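Local coordinates for pseudouridine synthase (Pyrococcus abyssi, PDB 2AUS), which probably converts selected uridines of RNA to pseudouridine, as the Cbf5 member of the TruB family of pseudouridine synthases, at residues Ala64-Lys67 / Arg68-Leu72; Glu94-Thr97 / Arg98-Gln101. All blocks are in the same frame, centred on the assembly; numbering follows the deposited sequence.

Interaction 1: residues Ala64-Lys67 / Arg68-Leu72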
loop_
_atom_site.group_PDB
_atom_site.type_symbol
_atom_site.label_atom_id
_atom_site.label_comp_id
_atom_site.label_asym_id
_atom_site.label_seq_id
_atom_site.Cartn_x
_atom_site.Cartn_y
_atom_site.Cartn_z
ATOM N N ALA A 64 12.206 5.537 7.449
ATOM C CA ALA A 64 11.867 6.862 6.942
ATOM C C ALA A 64 10.549 7.313 7.578
ATOM O O ALA A 64 10.413 8.465 7.977
ATOM C CB ALA A 64 11.736 6.832 5.411
ATOM N N TRP A 65 9.583 6.400 7.671
ATOM C CA TRP A 65 8.287 6.718 8.276
ATOM C C TRP A 65 8.455 7.088 9.742
ATOM O O TRP A 65 7.822 8.018 10.243
ATOM C CB TRP A 65 7.326 5.527 8.187
ATOM C CG TRP A 65 6.777 5.266 6.819
ATOM C CD1 TRP A 65 6.697 6.155 5.781
ATOM C CD2 TRP A 65 6.158 4.054 6.359
ATOM N NE1 TRP A 65 6.067 5.573 4.709
ATOM C CE2 TRP A 65 5.724 4.286 5.034
ATOM C CE3 TRP A 65 5.926 2.798 6.938
ATOM C CZ2 TRP A 65 5.069 3.304 4.277
ATOM C CZ3 TRP A 65 5.273 1.821 6.186
ATOM C CH2 TRP A 65 4.852 2.082 4.868
ATOM N N ILE A 66 9.303 6.342 10.438
ATOM C CA ILE A 66 9.540 6.597 11.848
ATOM C C ILE A 66 10.142 7.995 12.052
ATOM O O ILE A 66 9.762 8.709 12.979
ATOM C CB ILE A 66 10.445 5.491 12.443
ATOM C CG1 ILE A 66 9.604 4.227 12.665
ATOM C CG2 ILE A 66 11.096 5.960 13.730
ATOM C CD1 ILE A 66 10.402 3.017 13.068
ATOM N N LYS A 67 11.058 8.392 11.172
ATOM C CA LYS A 67 11.675 9.711 11.280
ATOM C C LYS A 67 10.626 10.803 11.081
ATOM O O LYS A 67 10.661 11.840 11.753
ATOM C CB LYS A 67 12.801 9.875 10.251
ATOM C CG LYS A 67 13.924 8.856 10.409
ATOM C CD LYS A 67 15.234 9.333 9.791
ATOM C CE LYS A 67 15.131 9.505 8.289
ATOM N NZ LYS A 67 16.405 10.027 7.707
ATOM N N ARG A 68 9.684 10.564 10.173
ATOM C CA ARG A 68 8.633 11.532 9.906
ATOM C C ARG A 68 7.668 11.618 11.076
ATOM O O ARG A 68 7.326 12.704 11.517
ATOM C CB ARG A 68 7.866 11.165 8.630
ATOM C CG ARG A 68 8.752 11.083 7.404
ATOM C CD ARG A 68 7.962 11.141 6.107
ATOM N NE ARG A 68 8.863 11.027 4.961
ATOM C CZ ARG A 68 9.251 9.873 4.420
ATOM N NH1 ARG A 68 8.809 8.721 4.911
ATOM N NH2 ARG A 68 10.101 9.867 3.401
ATOM N N ILE A 69 7.244 10.467 11.582
ATOM C CA ILE A 69 6.311 10.422 12.699
ATOM C C ILE A 69 6.864 11.088 13.952
ATOM O O ILE A 69 6.185 11.892 14.591
ATOM C CB ILE A 69 5.945 8.969 13.063
ATOM C CG1 ILE A 69 5.305 8.282 11.858
ATOM C CG2 ILE A 69 5.012 8.959 14.280
ATOM C CD1 ILE A 69 5.120 6.782 12.037
ATOM N N LEU A 70 8.099 10.753 14.307
ATOM C CA LEU A 70 8.696 11.314 15.506
ATOM C C LEU A 70 9.478 12.597 15.248
ATOM O O LEU A 70 10.175 13.080 16.129
ATOM C CB LEU A 70 9.587 10.266 16.180
ATOM C CG LEU A 70 8.919 8.916 16.488
ATOM C CD1 LEU A 70 9.928 7.981 17.159
ATOM C CD2 LEU A 70 7.704 9.126 17.389
ATOM N N ASN A 71 9.353 13.155 14.046
ATOM C CA ASN A 71 10.047 14.399 13.716
ATOM C C ASN A 71 11.527 14.312 14.081
ATOM O O ASN A 71 12.062 15.176 14.777
ATOM C CB ASN A 71 9.388 15.567 14.462
ATOM C CG ASN A 71 8.042 15.958 13.861
ATOM O OD1 ASN A 71 7.974 16.787 12.959
ATOM N ND2 ASN A 71 6.969 15.345 14.351
ATOM N N LEU A 72 12.181 13.262 13.601
ATOM C CA LEU A 72 13.594 13.040 13.881
ATOM C C LEU A 72 14.454 13.411 12.687
ATOM O O LEU A 72 13.963 13.526 11.571
ATOM C CB LEU A 72 13.845 11.568 14.213
ATOM C CG LEU A 72 12.906 10.885 15.208
ATOM C CD1 LEU A 72 13.312 9.427 15.337
ATOM C CD2 LEU A 72 12.956 11.587 16.554
HETATM O O HOH W 1 11.646 14.374 10.374
#

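Interaction 2: residues Glu94-Thr97 / Arg98-Gln101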
loop_
_atom_site.group_PDB
_atom_site.type_symbol
_atom_site.label_atom_id
_atom_site.label_comp_id
_atom_site.label_asym_id
_atom_site.label_seq_id
_atom_site.Cartn_x
_atom_site.Cartn_y
_atom_site.Cartn_z
ATOM N N GLU A 94 18.049 9.033 16.483
ATOM C CA GLU A 94 18.960 10.158 16.612
ATOM C C GLU A 94 20.383 9.796 17.036
ATOM O O GLU A 94 21.103 9.106 16.318
ATOM C CB GLU A 94 18.355 11.159 17.604
ATOM C CG GLU A 94 16.920 11.566 17.266
ATOM C CD GLU A 94 16.841 12.666 16.207
ATOM O OE1 GLU A 94 17.594 12.608 15.212
ATOM O OE2 GLU A 94 16.015 13.592 16.365
ATOM N N ARG A 95 20.774 10.263 18.216
ATOM C CA ARG A 95 22.110 10.032 18.758
ATOM C C ARG A 95 22.466 8.567 19.007
ATOM O O ARG A 95 23.643 8.215 19.076
ATOM C CB ARG A 95 22.267 10.822 20.056
ATOM C CG ARG A 95 22.246 12.329 19.870
ATOM C CD ARG A 95 23.640 12.852 19.596
ATOM N NE ARG A 95 24.566 12.410 20.639
ATOM C CZ ARG A 95 25.862 12.701 20.664
ATOM N NH1 ARG A 95 26.396 13.443 19.698
ATOM N NH2 ARG A 95 26.626 12.239 21.645
ATOM N N ALA A 96 21.454 7.716 19.143
ATOM C CA ALA A 96 21.673 6.295 19.382
ATOM C C ALA A 96 21.681 5.476 18.091
ATOM O O ALA A 96 21.944 4.270 18.113
ATOM C CB ALA A 96 20.597 5.763 20.310
ATOM N N THR A 97 21.392 6.133 16.975
ATOM C CA THR A 97 21.328 5.477 15.674
ATOM C C THR A 97 22.320 4.350 15.445
ATOM O O THR A 97 21.932 3.254 15.053
ATOM C CB THR A 97 21.482 6.503 14.517
ATOM O OG1 THR A 97 20.327 7.350 14.476
ATOM C CG2 THR A 97 21.604 5.787 13.170
ATOM N N ARG A 98 23.593 4.606 15.708
ATOM C CA ARG A 98 24.630 3.602 15.477
ATOM C C ARG A 98 24.684 2.457 16.495
ATOM O O ARG A 98 25.473 1.524 16.330
ATOM C CB ARG A 98 26.002 4.283 15.414
ATOM C CG ARG A 98 26.090 5.453 14.436
ATOM C CD ARG A 98 26.072 4.998 12.985
ATOM N NE ARG A 98 26.132 6.119 12.037
ATOM C CZ ARG A 98 27.081 7.059 12.031
ATOM N NH1 ARG A 98 28.064 7.028 12.926
ATOM N NH2 ARG A 98 27.056 8.033 11.127
ATOM N N VAL A 99 23.861 2.508 17.542
ATOM C CA VAL A 99 23.893 1.431 18.538
ATOM C C VAL A 99 23.403 0.088 17.957
ATOM O O VAL A 99 23.617 -0.977 18.553
ATOM C CB VAL A 99 23.053 1.791 19.802
ATOM C CG1 VAL A 99 21.564 1.563 19.545
ATOM C CG2 VAL A 99 23.537 0.976 20.985
ATOM N N VAL A 100 22.758 0.129 16.794
ATOM C CA VAL A 100 22.289 -1.111 16.172
ATOM C C VAL A 100 23.473 -1.988 15.771
ATOM O O VAL A 100 23.303 -3.158 15.441
ATOM C CB VAL A 100 21.408 -0.849 14.919
ATOM C CG1 VAL A 100 20.099 -0.228 15.335
ATOM C CG2 VAL A 100 22.137 0.046 13.938
ATOM N N GLN A 101 24.672 -1.417 15.800
ATOM C CA GLN A 101 25.881 -2.164 15.470
ATOM C C GLN A 101 26.048 -3.286 16.504
ATOM O O GLN A 101 26.626 -4.333 16.224
ATOM C CB GLN A 101 27.113 -1.245 15.522
ATOM C CG GLN A 101 28.431 -1.935 15.153
ATOM C CD GLN A 101 29.662 -1.196 15.675
ATOM O OE1 GLN A 101 29.730 0.034 15.629
ATOM N NE2 GLN A 101 30.649 -1.950 16.157
HETATM O O HOH W 2 24.647 7.110 16.779
#

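Interaction 1: residues Ala64-Lys67 / Arg68-Leu72
The indole of Trp65 meets the guanidinium of Arg68 edge to edge: NH1 of Arg68 lies 3.4 Å from CD1 of Trp65, close to both planes, which are turned 62° against each other, so this is not a cation-pi stack. The contact is the C-terminal end of helix 59-69 and the Schellman motif that closes it. The CB of Ala64 borders the same guanidinium, 3.5 Å from NH1 of Arg68. Aromatic side chains from the chain of another protein in the assembly meet the Trp65 ring and pack on Ile69. Alpha-helical bonds run from Arg68 N to Ala64 O, from Ile69 N to Trp65 O (2.9 Å) and from Leu70 N to Ile66 O; after them Asn71, with positive phi as the C-prime residue, turns the chain. With CG1 beside the backbone N (chi1 -60°), Ile69 lays that atom over Trp65 O, 3.0 Å away. On the inner face Ile66 and Leu70 lie side by side and point the same way, CG2 of Ile66 being 4.1 Å from CD1 of Leu70; both reach Ile49 and Leu93 of the neighbouring strands, while Leu70 also touches Tyr224 of helix 217-228. The Schellman bonds are unequal: Asn71 N to Arg68 O is weak, whereas Leu72 N reaches Lys67 O at 2.8 Å, in the carbonyl plane and on a lone pair. A water donates to the same Lys67 O and, at 2.7 Å, to Leu72 O.

Interaction 2: residues Glu94-Thr97 / Arg98-Gln101
Thr97 and Ala96 carry most of the meeting with Arg98, Val99 and Val100, on a chain that has just left strand 88-93. Glu94 comes first; its backbone O starts the turn by accepting two bonds from Thr97, one from the backbone N at 3.1 Å and one from OG1 at 2.7 Å. Its carboxylate turns back to the chain after interaction 1, where OE1 takes the backbone N of both Glu73 and Lys74. Arg95 follows, with its guanidinium directed to Phe324 O and, weakly, to the Tyr46 hydroxyl, while its backbone O receives a bond from a water that in turn accepts from Arg98 N at 2.9 Å. The i to i+3 spacing continues at Ala96, whose O takes Val99 N at 2.7 Å; the N-H points nearly straight at the oxygen (164°), but the donor stands above the carbonyl plane rather than on a lone pair. Val99 also covers this oxygen with carbon: CG1 sits between the backbone N and the carbonyl carbon (chi1 80°), 3.1 Å from Ala96 O, and is loosely packed against Ala96 CB. Thr97 closes the segment. Its OG1 lies beside its own backbone N (chi1 -68°), the placement that lets the hydroxyl reach back to Glu94 O, and its carbonyl O lies 3.4 Å from CG2 of Val100. Both valines rest on Ala92 of the preceding strand, and Ala96 touches Met243. A further backbone bond, Gln101 N to Arg98 O, keeps the same spacing. Such i to i+3 backbone bonds, here at every second residue, are the mark of a 3-10 helix, lying in the connection between strands 88-93 and 108-116.

Along the chain interaction 1 comes first, at the C-terminal end of helix 59-69, and interaction 2 follows after strands 75-77 and 88-93, which pair antiparallel. Their centres lie 15 Å apart, yet they touch: Leu72 CA is 3.5 Å from Glu94 OE2. Strand 88-93 serves both: residues 64-72 pack on Val91 and Leu93, while Val99 and Val100 lean on Ala92. The helix end is peripheral, about 20 Å from the chain centre, on a side that meets another protein. Interaction 2, about 10 Å from that centre, links the synthase part to the PUA-family region: Arg95 bonds to Phe324 O, just after strand 316-323, and Gln101, weakly, to Glu321 within it.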